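Local coordinates for protein AT5g51070/K3K7_27 (Arabidopsis thaliana, PDB 5GKM) that is a Clp-family chaperone whose N-terminal domain forms this chain, and which probably binds and hydrolyses ATP through an AAA region elsewhere in the protein, at residues 32-44 with 123-135. Numbering follows the deposited sequence.
Sequences MVYTQHLLLGLIA and IAVGLFTVDDGSA
Thr35, in the first turn of helix 35-44, meets Leu127 and Asp131 with every side-chain atom. Its CB lies 3.6 Å from Leu127 CD1, and its CG2 rests near Asp131 CB. Its OG1 donates to Asp131 OD2 (2.8 Å), arriving on the anti side, 25° out of the carboxylate plane. A chi1 of 54° turns OG1 to the acid and CG2 back beside the backbone N. Threonine suits the place, offering carbon to the leucine and a hydroxyl to the carboxylate. The syn lone pair of Asp131 OD2 accepts the N-H of Ala135 (N to OD2 2.9 Å), while OD1 closes an Asx turn with Gly133 N; a carboxylate can serve all three donors, and the backbone angles of Gly133 call for glycine. A water accepts from Thr35 N and donates to Asp132 OD2. Deeper in, Leu127 is a knob among Thr35, Leu38, Leu39 and Leu42, its branched end filling the hole through both methyls; CD2 reaches Leu42 CD1 (3.7 Å). Ile123 CG2 continues the seam against Leu38 CD2 (3.7 Å), and Leu39 CD1 meets the Phe128 ring at its edge. Helices at 150°, with Leu127 as knob and Asp131 joining the starts of helices 35-44 and 134-135, form part of the buried core of the all-helical Clp N-terminal (Clp R) domain.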
# COMPACT_ATOMS: atom_id res chain seq x y z
N MET A 32 -11.13 -4.94 6.99
CA MET A 32 -10.63 -5.30 5.71
C MET A 32 -9.62 -4.25 5.27
O MET A 32 -9.80 -3.14 5.53
CB MET A 32 -11.78 -5.36 4.75
CG MET A 32 -11.36 -5.65 3.37
SD MET A 32 -12.75 -5.99 2.32
CE MET A 32 -12.68 -7.74 2.49
N VAL A 33 -8.60 -4.67 4.56
CA VAL A 33 -7.56 -3.76 4.13
C VAL A 33 -7.92 -3.21 2.76
O VAL A 33 -8.01 -3.91 1.82
CB VAL A 33 -6.25 -4.52 3.96
CG1 VAL A 33 -5.17 -3.61 3.45
CG2 VAL A 33 -5.82 -5.13 5.26
N TYR A 34 -8.13 -1.91 2.69
CA TYR A 34 -8.36 -1.24 1.45
C TYR A 34 -7.06 -0.51 1.04
O TYR A 34 -6.10 -0.58 1.72
CB TYR A 34 -9.55 -0.31 1.52
CG TYR A 34 -10.91 -0.97 1.50
CD1 TYR A 34 -11.46 -1.48 2.63
CD2 TYR A 34 -11.61 -1.06 0.33
CE1 TYR A 34 -12.70 -2.07 2.59
CE2 TYR A 34 -12.85 -1.65 0.27
CZ TYR A 34 -13.38 -2.18 1.41
OH TYR A 34 -14.63 -2.73 1.35
N THR A 35 -7.06 0.12 -0.11
CA THR A 35 -5.80 0.56 -0.68
C THR A 35 -5.13 1.68 0.09
O THR A 35 -3.97 1.79 0.04
CB THR A 35 -5.87 0.84 -2.18
OG1 THR A 35 -6.91 1.74 -2.47
CG2 THR A 35 -6.08 -0.43 -2.88
N GLN A 36 -5.92 2.51 0.73
CA GLN A 36 -5.32 3.53 1.58
C GLN A 36 -4.55 2.91 2.78
O GLN A 36 -3.64 3.45 3.27
CB GLN A 36 -6.33 4.59 2.05
CG GLN A 36 -7.36 4.11 3.05
CD GLN A 36 -8.58 3.50 2.42
OE1 GLN A 36 -8.58 3.09 1.30
NE2 GLN A 36 -9.64 3.49 3.18
N HIS A 37 -5.03 1.77 3.24
CA HIS A 37 -4.35 1.05 4.27
C HIS A 37 -3.05 0.43 3.81
O HIS A 37 -2.11 0.36 4.52
CB HIS A 37 -5.26 0.04 4.95
CG HIS A 37 -6.60 0.60 5.29
ND1 HIS A 37 -7.75 0.07 4.86
CD2 HIS A 37 -6.93 1.71 6.05
CE1 HIS A 37 -8.76 0.80 5.31
NE2 HIS A 37 -8.26 1.80 6.05
N LEU A 38 -3.09 -0.07 2.60
CA LEU A 38 -1.87 -0.57 1.99
C LEU A 38 -0.83 0.57 1.86
O LEU A 38 0.31 0.36 2.06
CB LEU A 38 -2.19 -1.16 0.62
CG LEU A 38 -0.98 -1.73 -0.10
CD1 LEU A 38 -0.26 -2.81 0.70
CD2 LEU A 38 -1.38 -2.23 -1.46
N LEU A 39 -1.32 1.74 1.54
CA LEU A 39 -0.42 2.87 1.45
C LEU A 39 0.23 3.11 2.80
O LEU A 39 1.38 3.31 2.86
CB LEU A 39 -1.16 4.12 0.98
CG LEU A 39 -0.36 5.40 0.97
CD1 LEU A 39 0.84 5.34 0.03
CD2 LEU A 39 -1.27 6.55 0.58
N LEU A 40 -0.56 3.01 3.85
CA LEU A 40 -0.01 3.17 5.17
C LEU A 40 1.05 2.10 5.50
O LEU A 40 2.04 2.40 6.03
CB LEU A 40 -1.08 3.18 6.25
CG LEU A 40 -2.08 4.33 6.22
CD1 LEU A 40 -3.11 4.22 7.34
CD2 LEU A 40 -1.38 5.67 6.35
N GLY A 41 0.79 0.87 5.13
CA GLY A 41 1.75 -0.17 5.36
C GLY A 41 3.07 0.03 4.65
O GLY A 41 4.09 -0.24 5.16
N LEU A 42 2.98 0.50 3.42
CA LEU A 42 4.18 0.80 2.67
C LEU A 42 4.97 1.93 3.26
O LEU A 42 6.14 1.88 3.29
CB LEU A 42 3.85 1.15 1.21
CG LEU A 42 3.31 0.00 0.35
CD1 LEU A 42 2.66 0.57 -0.90
CD2 LEU A 42 4.33 -1.04 -0.02
N ILE A 43 4.28 2.95 3.69
CA ILE A 43 4.92 4.07 4.38
C ILE A 43 5.57 3.63 5.69
O ILE A 43 6.67 3.97 5.95
CB ILE A 43 3.95 5.25 4.61
CG1 ILE A 43 3.52 5.85 3.27
CG2 ILE A 43 4.58 6.33 5.47
CD1 ILE A 43 2.34 6.75 3.34
N ALA A 44 4.85 2.82 6.43
CA ALA A 44 5.40 2.35 7.67
C ALA A 44 6.67 1.49 7.49
O ALA A 44 7.52 1.46 8.32
CB ALA A 44 4.36 1.59 8.47
N ILE A 123 4.73 -3.05 -5.57
CA ILE A 123 3.43 -2.81 -4.97
C ILE A 123 3.04 -1.34 -5.07
O ILE A 123 1.95 -1.04 -5.33
CB ILE A 123 3.32 -3.29 -3.49
CG1 ILE A 123 3.64 -4.78 -3.42
CG2 ILE A 123 1.95 -2.92 -2.92
CD1 ILE A 123 3.80 -5.35 -2.03
N ALA A 124 3.99 -0.47 -4.84
CA ALA A 124 3.70 0.95 -4.99
C ALA A 124 3.31 1.33 -6.42
O ALA A 124 2.43 2.07 -6.61
CB ALA A 124 4.88 1.80 -4.53
N VAL A 125 4.00 0.76 -7.38
CA VAL A 125 3.67 1.07 -8.76
C VAL A 125 2.26 0.61 -9.03
O VAL A 125 1.53 1.28 -9.64
CB VAL A 125 4.64 0.44 -9.79
CG1 VAL A 125 4.20 0.79 -11.21
CG2 VAL A 125 6.02 1.00 -9.54
N GLY A 126 1.91 -0.54 -8.50
CA GLY A 126 0.56 -1.03 -8.65
C GLY A 126 -0.44 -0.12 -7.98
O GLY A 126 -1.44 0.17 -8.52
N LEU A 127 -0.10 0.31 -6.78
CA LEU A 127 -1.01 1.07 -6.01
C LEU A 127 -1.34 2.36 -6.71
O LEU A 127 -2.44 2.83 -6.67
CB LEU A 127 -0.40 1.33 -4.64
CG LEU A 127 -1.13 2.16 -3.60
CD1 LEU A 127 -2.47 1.50 -3.32
CD2 LEU A 127 -0.34 2.29 -2.32
N PHE A 128 -0.34 2.91 -7.36
CA PHE A 128 -0.46 4.22 -7.94
C PHE A 128 -0.92 4.17 -9.39
O PHE A 128 -0.89 5.17 -10.03
CB PHE A 128 0.87 4.99 -7.85
CG PHE A 128 1.35 5.19 -6.44
CD1 PHE A 128 0.45 5.30 -5.42
CD2 PHE A 128 2.70 5.29 -6.13
CE1 PHE A 128 0.85 5.46 -4.14
CE2 PHE A 128 3.12 5.45 -4.82
CZ PHE A 128 2.19 5.51 -3.84
N THR A 129 -1.20 2.98 -9.90
CA THR A 129 -1.73 2.83 -11.24
C THR A 129 -3.04 2.10 -11.38
O THR A 129 -3.71 2.31 -12.34
CB THR A 129 -0.73 2.20 -12.19
OG1 THR A 129 -0.33 0.94 -11.71
CG2 THR A 129 0.50 3.06 -12.37
N VAL A 130 -3.38 1.21 -10.48
CA VAL A 130 -4.59 0.41 -10.63
C VAL A 130 -5.61 0.43 -9.49
O VAL A 130 -6.49 -0.39 -9.48
CB VAL A 130 -4.28 -1.06 -10.97
CG1 VAL A 130 -3.39 -1.13 -12.18
CG2 VAL A 130 -3.70 -1.80 -9.79
N ASP A 131 -5.47 1.35 -8.55
CA ASP A 131 -6.39 1.37 -7.43
C ASP A 131 -7.69 2.16 -7.67
O ASP A 131 -7.93 2.56 -8.75
CB ASP A 131 -5.72 1.72 -6.08
CG ASP A 131 -5.91 3.16 -5.65
OD1 ASP A 131 -6.01 3.96 -6.55
OD2 ASP A 131 -5.91 3.48 -4.47
N ASP A 132 -8.49 2.31 -6.63
CA ASP A 132 -9.87 2.88 -6.71
C ASP A 132 -9.92 4.38 -6.52
O ASP A 132 -10.97 4.95 -6.48
CB ASP A 132 -10.87 2.20 -5.77
CG ASP A 132 -10.56 2.39 -4.31
OD1 ASP A 132 -9.57 3.02 -4.03
OD2 ASP A 132 -11.32 1.90 -3.46
N GLY A 133 -8.76 4.99 -6.49
CA GLY A 133 -8.60 6.38 -6.23
C GLY A 133 -8.28 6.72 -4.79
O GLY A 133 -7.98 7.82 -4.48
N SER A 134 -8.33 5.73 -3.93
CA SER A 134 -8.06 5.95 -2.53
C SER A 134 -6.67 6.45 -2.24
O SER A 134 -6.53 7.36 -1.52
CB SER A 134 -8.37 4.70 -1.71
OG SER A 134 -9.68 4.31 -1.93
N ALA A 135 -5.67 5.87 -2.85
CA ALA A 135 -4.31 6.34 -2.57
C ALA A 135 -4.09 7.79 -2.95
O ALA A 135 -3.47 8.51 -2.25
CB ALA A 135 -3.28 5.46 -3.26
O HOH W 1 -9.35 0.52 -2.03